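Local coordinates for protein acetylxylan esterase A (PDB 5X6S) that removes acetyl side groups from the xylan backbone, acting as a secreted serine esterase of carbohydrate esterase family 1 in the breakdown of plant biomass, at residues 51-56 with 267-272; 127-132 with 215-220; 234-239 with 262-267; 240-243 with 249-252. All coordinates share one frame; numbering follows the deposited sequence.

Contact 1 (51-56 with 267-272); sequences SPYATL and KDMEWF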
loop_
_atom_site.group_PDB
_atom_site.type_symbol
_atom_site.label_atom_id
_atom_site.label_comp_id
_atom_site.label_asym_id
_atom_site.label_seq_id
_atom_site.Cartn_x
_atom_site.Cartn_y
_atom_site.Cartn_z
ATOM N N SER A 51 -2.068 5.880 26.673
ATOM C CA SER A 51 -1.222 5.033 25.861
ATOM C C SER A 51 0.058 5.805 25.699
ATOM O O SER A 51 0.052 7.010 25.890
ATOM C CB SER A 51 -1.859 4.754 24.500
ATOM O OG SER A 51 -2.132 5.942 23.763
ATOM N N PRO A 52 1.137 5.111 25.314
ATOM C CA PRO A 52 2.418 5.794 25.185
ATOM C C PRO A 52 2.668 6.419 23.824
ATOM O O PRO A 52 3.755 6.957 23.631
ATOM C CB PRO A 52 3.430 4.650 25.424
ATOM C CG PRO A 52 2.740 3.425 24.863
ATOM C CD PRO A 52 1.274 3.631 25.238
ATOM N N TYR A 53 1.728 6.345 22.874
ATOM C CA TYR A 53 2.049 6.671 21.467
ATOM C C TYR A 53 2.398 8.123 21.204
ATOM O O TYR A 53 3.269 8.415 20.370
ATOM C CB TYR A 53 0.928 6.191 20.489
ATOM C CG TYR A 53 0.676 4.720 20.622
ATOM C CD1 TYR A 53 1.690 3.822 20.391
ATOM C CD2 TYR A 53 -0.534 4.233 21.151
ATOM C CE1 TYR A 53 1.509 2.440 20.587
ATOM C CE2 TYR A 53 -0.716 2.882 21.367
ATOM C CZ TYR A 53 0.305 1.996 21.076
ATOM O OH TYR A 53 0.141 0.683 21.310
ATOM N N ALA A 54 1.718 9.047 21.871
ATOM C CA ALA A 54 2.077 10.485 21.717
ATOM C C ALA A 54 3.468 10.793 22.254
ATOM O O ALA A 54 4.214 11.540 21.628
ATOM C CB ALA A 54 1.031 11.396 22.403
ATOM N N THR A 55 3.837 10.193 23.385
ATOM C CA THR A 55 5.172 10.334 23.940
ATOM C C THR A 55 6.194 9.784 22.928
ATOM O O THR A 55 7.192 10.428 22.612
ATOM C CB THR A 55 5.303 9.612 25.328
ATOM O OG1 THR A 55 4.481 10.275 26.279
ATOM C CG2 THR A 55 6.722 9.602 25.850
ATOM N N LEU A 56 5.921 8.591 22.412
ATOM C CA LEU A 56 6.803 7.965 21.405
ATOM C C LEU A 56 6.882 8.742 20.064
ATOM O O LEU A 56 7.951 8.758 19.405
ATOM C CB LEU A 56 6.403 6.511 21.201
ATOM C CG LEU A 56 6.603 5.554 22.398
ATOM C CD1 LEU A 56 5.785 4.286 22.240
ATOM C CD2 LEU A 56 8.093 5.226 22.623
ATOM N N LYS A 267 8.177 -1.982 22.493
ATOM C CA LYS A 267 8.043 -3.202 21.661
ATOM C C LYS A 267 7.236 -2.964 20.389
ATOM O O LYS A 267 7.521 -3.540 19.349
ATOM C CB LYS A 267 7.464 -4.374 22.463
ATOM C CG LYS A 267 8.286 -4.838 23.671
ATOM C CD LYS A 267 9.777 -4.842 23.424
ATOM C CE LYS A 267 10.217 -5.990 22.603
ATOM N NZ LYS A 267 11.714 -6.150 22.715
ATOM N N ASP A 268 6.226 -2.106 20.479
ATOM C CA ASP A 268 5.436 -1.727 19.303
ATOM C C ASP A 268 6.344 -1.032 18.307
ATOM O O ASP A 268 6.291 -1.327 17.109
ATOM C CB ASP A 268 4.268 -0.791 19.647
ATOM C CG ASP A 268 3.208 -1.408 20.521
ATOM O OD1 ASP A 268 3.173 -2.643 20.744
ATOM O OD2 ASP A 268 2.364 -0.633 21.058
ATOM N N MET A 269 7.170 -0.091 18.784
ATOM C CA MET A 269 8.138 0.608 17.949
ATOM C C MET A 269 9.054 -0.336 17.148
ATOM O O MET A 269 9.419 -0.069 15.983
ATOM C CB MET A 269 8.965 1.605 18.794
ATOM C CG MET A 269 8.179 2.739 19.460
ATOM S SD MET A 269 7.159 3.707 18.282
ATOM C CE MET A 269 5.576 2.889 18.400
ATOM N N GLU A 270 9.449 -1.423 17.803
ATOM C CA GLU A 270 10.326 -2.433 17.219
ATOM C C GLU A 270 9.555 -3.243 16.173
ATOM O O GLU A 270 10.064 -3.468 15.094
ATOM C CB GLU A 270 10.856 -3.356 18.310
ATOM C CG GLU A 270 11.931 -2.705 19.152
ATOM C CD GLU A 270 12.355 -3.549 20.362
ATOM O OE1 GLU A 270 12.117 -4.778 20.372
ATOM O OE2 GLU A 270 12.889 -2.954 21.310
ATOM N N TRP A 271 8.310 -3.636 16.494
ATOM C CA TRP A 271 7.508 -4.435 15.563
ATOM C C TRP A 271 7.188 -3.616 14.316
ATOM O O TRP A 271 7.274 -4.095 13.167
ATOM C CB TRP A 271 6.219 -4.897 16.239
ATOM C CG TRP A 271 5.277 -5.648 15.347
ATOM C CD1 TRP A 271 4.019 -5.297 14.997
ATOM C CD2 TRP A 271 5.561 -6.879 14.657
ATOM N NE1 TRP A 271 3.480 -6.238 14.168
ATOM C CE2 TRP A 271 4.410 -7.228 13.949
ATOM C CE3 TRP A 271 6.676 -7.735 14.605
ATOM C CZ2 TRP A 271 4.331 -8.387 13.186
ATOM C CZ3 TRP A 271 6.573 -8.910 13.823
ATOM C CH2 TRP A 271 5.429 -9.197 13.134
ATOM N N PHE A 272 6.824 -2.354 14.546
ATOM C CA PHE A 272 6.502 -1.452 13.461
ATOM C C PHE A 272 7.722 -1.152 12.639
ATOM O O PHE A 272 7.603 -1.042 11.440
ATOM C CB PHE A 272 5.904 -0.144 13.964
ATOM C CG PHE A 272 4.619 -0.282 14.692
ATOM C CD1 PHE A 272 3.884 -1.423 14.637
ATOM C CD2 PHE A 272 4.121 0.796 15.438
ATOM C CE1 PHE A 272 2.702 -1.534 15.324
ATOM C CE2 PHE A 272 2.932 0.717 16.135
ATOM C CZ PHE A 272 2.193 -0.465 16.071
#
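Tyr53 and Leu56, one turn apart on helix 53-60, meet Asp268 and Met269 in a buried helix-to-helix contact with one polar and one apolar half; the second pair sits on helix 265-272, the last helix of the chain. The polar half is a single short hydrogen bond, from Tyr53 OH to Asp268 OD2 at 2.6 Å. The carboxylate lies at the edge of the phenol, in the plane of the ring, and the two flat groups are nearly coplanar, 17° apart. The hydroxyl meets OD2 almost straight along its C-O bond. Beside OD2, the ring carbon Tyr53 CE1 is 3.2 Å away. The other carboxylate oxygen, OD1, is bonded to the hydroxyl of Tyr142, so two tyrosines grip this buried acid and fix its rotation; both would be expected to favour its ionised form.

In the apolar half, the Met269 chain folds back on itself at chi2 (-54°) and chi3 (94°). Its CG faces both methyls of Leu56, 4.0 Å from CD1 and equally far from CD2, while SD faces Leu56 CB at 4.1 Å. Met269 CE then turns toward the edge of the tyrosine ring, bridging the two halves. Tyr53 also packs on Val64 and Tyr66 of strand 63-68, and Phe272 stacks with Phe114. Helices laid side by side over one face of the central sheet are characteristic of the alpha/beta-hydrolase fold.

Contact 2 (127-132 with 215-220); sequences VMAATY and KQWAGV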
loop_
_atom_site.group_PDB
_atom_site.type_symbol
_atom_site.label_atom_id
_atom_site.label_comp_id
_atom_site.label_asym_id
_atom_site.label_seq_id
_atom_site.Cartn_x
_atom_site.Cartn_y
_atom_site.Cartn_z
ATOM N N VAL A 127 -10.051 -6.335 12.429
ATOM C CA VAL A 127 -11.016 -5.978 11.355
ATOM C C VAL A 127 -10.350 -5.067 10.312
ATOM O O VAL A 127 -10.492 -5.275 9.071
ATOM C CB VAL A 127 -12.320 -5.389 11.913
ATOM C CG1 VAL A 127 -13.205 -4.812 10.790
ATOM C CG2 VAL A 127 -13.125 -6.452 12.664
ATOM N N MET A 128 -9.601 -4.075 10.780
ATOM C CA MET A 128 -8.896 -3.132 9.859
ATOM C C MET A 128 -7.879 -3.869 9.000
ATOM O O MET A 128 -7.715 -3.573 7.825
ATOM C CB MET A 128 -8.166 -2.033 10.630
ATOM C CG MET A 128 -9.082 -0.993 11.341
ATOM S SD MET A 128 -10.294 -0.209 10.233
ATOM C CE MET A 128 -9.173 0.437 8.972
ATOM N N ALA A 129 -7.159 -4.814 9.599
ATOM C CA ALA A 129 -6.194 -5.615 8.847
ATOM C C ALA A 129 -6.880 -6.391 7.696
ATOM O O ALA A 129 -6.312 -6.551 6.635
ATOM C CB ALA A 129 -5.459 -6.567 9.777
ATOM N N ALA A 130 -8.059 -6.910 7.952
ATOM C CA ALA A 130 -8.826 -7.717 7.003
ATOM C C ALA A 130 -9.588 -6.897 5.970
ATOM O O ALA A 130 -9.737 -7.333 4.816
ATOM C CB ALA A 130 -9.798 -8.576 7.764
ATOM N N THR A 131 -10.100 -5.739 6.367
ATOM C CA THR A 131 -10.969 -4.944 5.479
ATOM C C THR A 131 -10.166 -3.930 4.643
ATOM O O THR A 131 -10.531 -3.684 3.499
ATOM C CB THR A 131 -12.077 -4.193 6.247
ATOM O OG1 THR A 131 -11.515 -3.497 7.369
ATOM C CG2 THR A 131 -13.190 -5.148 6.728
ATOM N N TYR A 132 -9.115 -3.325 5.228
ATOM C CA TYR A 132 -8.201 -2.373 4.542
ATOM C C TYR A 132 -6.721 -2.829 4.611
ATOM O O TYR A 132 -5.842 -2.070 4.992
ATOM C CB TYR A 132 -8.450 -0.900 5.027
ATOM C CG TYR A 132 -9.890 -0.578 4.857
ATOM C CD1 TYR A 132 -10.363 -0.023 3.663
ATOM C CD2 TYR A 132 -10.828 -0.930 5.837
ATOM C CE1 TYR A 132 -11.704 0.196 3.473
ATOM C CE2 TYR A 132 -12.179 -0.704 5.655
ATOM C CZ TYR A 132 -12.606 -0.158 4.446
ATOM O OH TYR A 132 -13.949 0.023 4.245
ATOM N N LYS A 215 -4.544 -18.704 14.533
ATOM C CA LYS A 215 -5.062 -19.583 13.460
ATOM C C LYS A 215 -5.442 -18.758 12.244
ATOM O O LYS A 215 -4.965 -19.034 11.120
ATOM C CB LYS A 215 -6.293 -20.335 13.941
ATOM C CG LYS A 215 -6.033 -21.528 14.881
ATOM C CD LYS A 215 -7.347 -21.988 15.443
ATOM C CE LYS A 215 -7.270 -23.279 16.210
ATOM N NZ LYS A 215 -8.653 -23.610 16.692
ATOM N N GLN A 216 -6.287 -17.751 12.460
ATOM C CA GLN A 216 -6.758 -16.878 11.357
ATOM C C GLN A 216 -5.612 -16.355 10.515
ATOM O O GLN A 216 -5.569 -16.587 9.285
ATOM C CB GLN A 216 -7.569 -15.733 11.899
ATOM C CG GLN A 216 -8.028 -14.763 10.819
ATOM C CD GLN A 216 -9.146 -13.863 11.331
ATOM O OE1 GLN A 216 -8.929 -13.040 12.206
ATOM N NE2 GLN A 216 -10.351 -14.060 10.824
ATOM N N TRP A 217 -4.630 -15.708 11.154
ATOM C CA TRP A 217 -3.537 -15.127 10.397
ATOM C C TRP A 217 -2.581 -16.124 9.797
ATOM O O TRP A 217 -2.075 -15.896 8.701
ATOM C CB TRP A 217 -2.814 -14.006 11.171
ATOM C CG TRP A 217 -3.769 -12.891 11.534
ATOM C CD1 TRP A 217 -4.129 -12.500 12.783
ATOM C CD2 TRP A 217 -4.552 -12.102 10.629
ATOM N NE1 TRP A 217 -5.065 -11.482 12.720
ATOM C CE2 TRP A 217 -5.328 -11.212 11.409
ATOM C CE3 TRP A 217 -4.665 -12.048 9.233
ATOM C CZ2 TRP A 217 -6.206 -10.280 10.841
ATOM C CZ3 TRP A 217 -5.547 -11.114 8.663
ATOM C CH2 TRP A 217 -6.292 -10.254 9.450
ATOM N N ALA A 218 -2.353 -17.234 10.496
ATOM C CA ALA A 218 -1.623 -18.374 9.934
ATOM C C ALA A 218 -2.298 -18.802 8.611
ATOM O O ALA A 218 -1.638 -18.918 7.615
ATOM C CB ALA A 218 -1.588 -19.535 10.926
ATOM N N GLY A 219 -3.603 -19.003 8.629
ATOM C CA GLY A 219 -4.334 -19.432 7.410
ATOM C C GLY A 219 -4.167 -18.375 6.326
ATOM O O GLY A 219 -3.842 -18.696 5.159
ATOM N N VAL A 220 -4.333 -17.094 6.712
ATOM C CA VAL A 220 -4.262 -15.997 5.738
ATOM C C VAL A 220 -2.885 -15.970 5.067
ATOM O O VAL A 220 -2.742 -15.784 3.828
ATOM C CB VAL A 220 -4.633 -14.651 6.417
ATOM C CG1 VAL A 220 -4.246 -13.450 5.583
ATOM C CG2 VAL A 220 -6.122 -14.616 6.701
#
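Segments 127-132 and 215-220, on helices 120-131 and 208-221, stay well separated, the nearest CA atoms across them, of Ala130 and Val220, being 9.5 Å apart, and a single side chain, Trp217, spans the gap. Its CG stands beside the backbone N (chi1 -59°), which carries the indole across so that the far end of its six-membered ring does the touching. Trp217 CH2 lies 3.8 Å from Ala129 CB, and the neighbouring CZ2 is almost as near to the same methyl. Ala130 comes to the ring edge instead: its backbone N is close to the indole plane, 4.1 Å from Trp217 CH2, and its CB is 4.2 Å from that carbon. Two small residues in a row thus let the large ring come close to the helix backbone.

The polar end of the indole is held too, because NE1 donates to Asn126 OD1, one residue before 127-132. That bond fixes the ring's rotation against the same helix its other end packs on. Within 127-132, Thr131 turns its hydroxyl back to Val127 O, with OG1 2.7 Å away and above the carbonyl plane. Val127 O takes the Thr131 N-H too, so one oxygen serves two donors.

Strand 193-199 packs against the pair: Met194 touches both Ala129 and Trp217, and Ile196 also packs on Trp217; helix 173-182 flanks 208-221, receiving Gln216 and Val220 on Ala180.

Contact 3 (234-239 with 262-267); sequences NTPQTN and PIHGDK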
loop_
_atom_site.group_PDB
_atom_site.type_symbol
_atom_site.label_atom_id
_atom_site.label_comp_id
_atom_site.label_asym_id
_atom_site.label_seq_id
_atom_site.Cartn_x
_atom_site.Cartn_y
_atom_site.Cartn_z
ATOM N N ASN A 234 9.973 -16.078 28.052
ATOM C CA ASN A 234 10.171 -14.814 28.806
ATOM C C ASN A 234 10.489 -13.628 27.878
ATOM O O ASN A 234 11.430 -12.860 28.101
ATOM C CB ASN A 234 11.279 -15.002 29.889
ATOM C CG ASN A 234 10.898 -16.054 30.906
ATOM O OD1 ASN A 234 9.782 -16.018 31.479
ATOM N ND2 ASN A 234 11.785 -17.044 31.098
ATOM N N THR A 235 9.719 -13.547 26.799
ATOM C CA THR A 235 9.936 -12.569 25.743
ATOM C C THR A 235 8.554 -11.987 25.373
ATOM O O THR A 235 7.661 -12.737 25.038
ATOM C CB THR A 235 10.586 -13.256 24.524
ATOM O OG1 THR A 235 11.866 -13.814 24.874
ATOM C CG2 THR A 235 10.775 -12.264 23.341
ATOM N N PRO A 236 8.350 -10.652 25.480
ATOM C CA PRO A 236 9.331 -9.593 25.816
ATOM C C PRO A 236 9.709 -9.476 27.293
ATOM O O PRO A 236 10.586 -8.685 27.608
ATOM C CB PRO A 236 8.622 -8.305 25.348
ATOM C CG PRO A 236 7.190 -8.622 25.612
ATOM C CD PRO A 236 7.007 -10.083 25.250
ATOM N N GLN A 237 9.069 -10.229 28.189
ATOM C CA GLN A 237 9.411 -10.171 29.649
ATOM C C GLN A 237 9.008 -11.481 30.318
ATOM O O GLN A 237 8.377 -12.331 29.682
ATOM C CB GLN A 237 8.671 -9.021 30.359
ATOM C CG GLN A 237 7.176 -9.269 30.606
ATOM C CD GLN A 237 6.422 -8.006 30.953
ATOM O OE1 GLN A 237 6.309 -7.136 30.125
ATOM N NE2 GLN A 237 5.891 -7.915 32.146
ATOM N N THR A 238 9.303 -11.596 31.622
ATOM C CA THR A 238 9.000 -12.789 32.406
ATOM C C THR A 238 7.549 -13.174 32.251
ATOM O O THR A 238 6.652 -12.330 32.372
ATOM C CB THR A 238 9.352 -12.567 33.908
ATOM O OG1 THR A 238 10.737 -12.236 33.981
ATOM C CG2 THR A 238 9.043 -13.791 34.767
ATOM N N ASN A 239 7.330 -14.460 31.944
ATOM C CA ASN A 239 6.024 -15.058 31.851
ATOM C C ASN A 239 5.227 -14.673 30.598
ATOM O O ASN A 239 4.074 -15.065 30.456
ATOM C CB ASN A 239 5.208 -14.829 33.103
ATOM C CG ASN A 239 5.710 -15.680 34.274
ATOM O OD1 ASN A 239 6.287 -16.757 34.082
ATOM N ND2 ASN A 239 5.510 -15.186 35.475
ATOM N N PRO A 262 -1.142 -5.093 29.092
ATOM C CA PRO A 262 -0.749 -3.658 29.020
ATOM C C PRO A 262 0.055 -3.399 27.756
ATOM O O PRO A 262 0.800 -4.254 27.335
ATOM C CB PRO A 262 0.187 -3.452 30.231
ATOM C CG PRO A 262 0.271 -4.776 30.950
ATOM C CD PRO A 262 -0.613 -5.794 30.282
ATOM N N ILE A 263 -0.066 -2.201 27.190
ATOM C CA ILE A 263 0.645 -1.848 25.993
ATOM C C ILE A 263 2.148 -1.838 26.255
ATOM O O ILE A 263 2.621 -1.278 27.247
ATOM C CB ILE A 263 0.244 -0.416 25.544
ATOM C CG1 ILE A 263 -1.220 -0.343 25.155
ATOM C CG2 ILE A 263 1.131 0.049 24.393
ATOM C CD1 ILE A 263 -1.730 1.081 25.006
ATOM N N HIS A 264 2.920 -2.459 25.368
ATOM C CA HIS A 264 4.344 -2.429 25.442
ATOM C C HIS A 264 4.787 -1.485 24.319
ATOM O O HIS A 264 5.152 -1.922 23.224
ATOM C CB HIS A 264 4.956 -3.825 25.260
ATOM C CG HIS A 264 4.720 -4.750 26.416
ATOM N ND1 HIS A 264 3.468 -5.008 26.931
ATOM C CD2 HIS A 264 5.592 -5.446 27.183
ATOM C CE1 HIS A 264 3.575 -5.834 27.959
ATOM N NE2 HIS A 264 4.856 -6.119 28.124
ATOM N N GLY A 265 4.780 -0.185 24.603
ATOM C CA GLY A 265 5.061 0.838 23.580
ATOM C C GLY A 265 6.426 0.712 22.878
ATOM O O GLY A 265 6.501 0.807 21.652
ATOM N N ASP A 266 7.518 0.481 23.632
ATOM C CA ASP A 266 8.791 0.327 22.964
ATOM C C ASP A 266 8.800 -0.909 22.039
ATOM O O ASP A 266 9.362 -0.867 20.941
ATOM C CB ASP A 266 9.985 0.244 23.943
ATOM C CG ASP A 266 10.075 1.453 24.910
ATOM O OD1 ASP A 266 9.480 2.503 24.688
ATOM O OD2 ASP A 266 10.754 1.309 25.939
ATOM N N LYS A 267 8.177 -1.982 22.493
ATOM C CA LYS A 267 8.043 -3.202 21.661
ATOM C C LYS A 267 7.236 -2.964 20.389
ATOM O O LYS A 267 7.521 -3.540 19.349
ATOM C CB LYS A 267 7.464 -4.374 22.463
ATOM C CG LYS A 267 8.286 -4.838 23.671
ATOM C CD LYS A 267 9.777 -4.842 23.424
ATOM C CE LYS A 267 10.217 -5.990 22.603
ATOM N NZ LYS A 267 11.714 -6.150 22.715
#
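His264 NE2 donates to Gln237 OE1 at 2.7 Å, the one hydrogen bond between loop 234-239 and segment 262-267. The amide oxygen sits at the edge of the imidazole, close to the ring plane, and the N-H points at it with an angle of 154°. Seen from the glutamine the fit is less flat: the donor is tilted from the carbonyl plane, and amide and ring are turned 52° against each other. Gln237 reaches the ring by starting with CG between its backbone N and carbonyl carbon (chi1 74°) and then running out extended.

Next to this bond Pro236 fills the angle between His264 and Lys267. Its CG meets His264 CD2 obliquely at 3.9 Å, and its CB packs along the aliphatic part of Lys267, 3.9 Å from both CG and CE. The lysine chain, bent at chi2 and chi3, curls round the proline, while its NZ goes to a salt bridge with Glu270.

The second shell fixes the imidazole. His264 ND1 donates to Pro262 O at 2.8 Å, again near the ring plane, so both ring nitrogens act as donors; this is consistent with a protonated ring. The ring of Tyr240 meets that of His264, and the backbone N of His264 is bonded to Tyr142 OH. On the loop side, a cis peptide precedes Pro236, and Asn239 N closes the turn on Asn234 OD1 at 2.9 Å. His264 occupies the N-cap position of helix 265-272, and the whole is a surface contact joining a strand-connecting loop to the start of the final helix of an alpha/beta-hydrolase domain.

Contact 4 (240-243 with 249-252); sequences YETT and LQGI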
loop_
_atom_site.group_PDB
_atom_site.type_symbol
_atom_site.label_atom_id
_atom_site.label_comp_id
_atom_site.label_asym_id
_atom_site.label_seq_id
_atom_site.Cartn_x
_atom_site.Cartn_y
_atom_site.Cartn_z
ATOM N N TYR A 240 5.871 -13.914 29.713
ATOM C CA TYR A 240 5.348 -13.734 28.377
ATOM C C TYR A 240 6.104 -14.713 27.459
ATOM O O TYR A 240 7.309 -14.863 27.570
ATOM C CB TYR A 240 5.622 -12.319 27.911
ATOM C CG TYR A 240 4.710 -11.251 28.443
ATOM C CD1 TYR A 240 4.511 -11.075 29.799
ATOM C CD2 TYR A 240 4.082 -10.355 27.571
ATOM C CE1 TYR A 240 3.689 -10.072 30.279
ATOM C CE2 TYR A 240 3.240 -9.349 28.046
ATOM C CZ TYR A 240 3.068 -9.181 29.386
ATOM O OH TYR A 240 2.238 -8.163 29.851
ATOM N N GLU A 241 5.413 -15.326 26.508
ATOM C CA GLU A 241 6.116 -16.180 25.547
ATOM C C GLU A 241 5.773 -15.794 24.124
ATOM O O GLU A 241 4.605 -15.710 23.791
ATOM C CB GLU A 241 5.707 -17.652 25.764
ATOM C CG GLU A 241 6.411 -18.665 24.840
ATOM C CD GLU A 241 5.719 -20.035 24.902
ATOM O OE1 GLU A 241 4.494 -20.116 24.528
ATOM O OE2 GLU A 241 6.347 -21.020 25.369
ATOM N N THR A 242 6.799 -15.589 23.303
ATOM C CA THR A 242 6.623 -15.183 21.906
ATOM C C THR A 242 6.758 -16.389 20.967
ATOM O O THR A 242 7.747 -17.087 21.000
ATOM C CB THR A 242 7.630 -14.079 21.514
ATOM O OG1 THR A 242 7.427 -12.925 22.354
ATOM C CG2 THR A 242 7.433 -13.634 20.097
ATOM N N THR A 243 5.741 -16.611 20.136
ATOM C CA THR A 243 5.792 -17.587 19.058
ATOM C C THR A 243 5.793 -16.831 17.716
ATOM O O THR A 243 4.856 -16.087 17.437
ATOM C CB THR A 243 4.573 -18.510 19.130
ATOM O OG1 THR A 243 4.540 -19.192 20.397
ATOM C CG2 THR A 243 4.615 -19.537 17.987
ATOM N N LEU A 249 3.467 -12.967 11.115
ATOM C CA LEU A 249 2.693 -13.360 12.263
ATOM C C LEU A 249 3.542 -13.788 13.459
ATOM O O LEU A 249 4.305 -14.767 13.371
ATOM C CB LEU A 249 1.692 -14.483 11.957
ATOM C CG LEU A 249 0.896 -14.955 13.136
ATOM C CD1 LEU A 249 -0.068 -13.903 13.750
ATOM C CD2 LEU A 249 0.102 -16.213 12.830
ATOM N N GLN A 250 3.349 -13.084 14.569
ATOM C CA GLN A 250 3.796 -13.570 15.841
ATOM C C GLN A 250 2.748 -13.407 16.925
ATOM O O GLN A 250 1.919 -12.484 16.876
ATOM C CB GLN A 250 5.141 -12.983 16.208
ATOM C CG GLN A 250 5.150 -11.537 16.548
ATOM C CD GLN A 250 6.509 -10.992 16.911
ATOM O OE1 GLN A 250 6.683 -10.449 17.972
ATOM N NE2 GLN A 250 7.430 -11.060 16.011
ATOM N N GLY A 251 2.744 -14.327 17.878
ATOM C CA GLY A 251 1.792 -14.287 18.960
ATOM C C GLY A 251 2.575 -14.141 20.271
ATOM O O GLY A 251 3.667 -14.709 20.395
ATOM N N ILE A 252 2.008 -13.402 21.221
ATOM C CA ILE A 252 2.663 -13.197 22.523
ATOM C C ILE A 252 1.624 -13.520 23.580
ATOM O O ILE A 252 0.626 -12.819 23.734
ATOM C CB ILE A 252 3.272 -11.760 22.663
ATOM C CG1 ILE A 252 4.288 -11.557 21.563
ATOM C CG2 ILE A 252 3.896 -11.569 24.052
ATOM C CD1 ILE A 252 4.413 -10.193 21.043
#
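Thr243 and Gly251 exchange two backbone hydrogen bonds, N to O in both directions, each 2.8 Å long: Thr243 N donates to Gly251 O, and Gly251 N to Thr243 O. Both are fairly straight, with angles near 164°. This is the hydrogen-bonded pair of an antiparallel hairpin; segments 240-243 and 249-252 of its strands 240-246 and 249-254 run at 165° to each other. Thr242 and Ile252, the adjoining non-hydrogen-bonded pair, are drawn in to a CA-CA distance of 4.5 Å, and CA-H...O contacts fill in between: Ile252 CA approaches Glu241 O, and Thr242 CA approaches Gly251 O.

On the face of Thr242 and Ile252 the two side chains lie side by side and point the same way. Thr242 OG1 is 3.5 Å from Ile252 CG1, but its hydrogen bond goes to Thr235 O. Placing OG1 beside the backbone N (chi1 -60°) leaves CG2 on the far side, 3.9 Å from Gln250 OE1, whose own polar partner is Gln195 NE2 on the neighbouring strand 193-199. The other branch of the isoleucine, CG2, reaches the edge of the Tyr240 ring, 3.7 Å from CD2 and near the ring plane.

Strand 249-254 also pairs through Gln250 and Ile252 with strand 193-199, while Thr242 bonds through its backbone to Glu232, so the hairpin continues the central sheet outward. The chemistry is therefore divided: main-chain bonds set the register, Ile252, with Tyr240, supplies the apolar packing, and the polar ends of Thr242 and Gln250 tie the hairpin to the loop 234-239 and to the next strand.

Contact 1 brackets the rest along the chain, joining helix 53-60 to the final helix 265-272; contact 2 comes next, followed by contact 3, which encloses contact 4. Contacts 1 and 3 share Lys267 and have centres about 12 Å apart, with Ile263 packed against Tyr53. Contacts 3 and 4 lie closer still, about 10 Å between centres, where Thr235 N probably hydrogen-bonds Tyr240 O. Contact 2 is across the chain's centre from contact 1, yet Trp217 and Ala218 touch Leu249 of contact 4. Contact 4 lies within the central sheet, contact 3 joins the loop before its hairpin to the last helix, and contact 2 joins two helices beside strand 193-199, the hairpin's neighbour in that sheet.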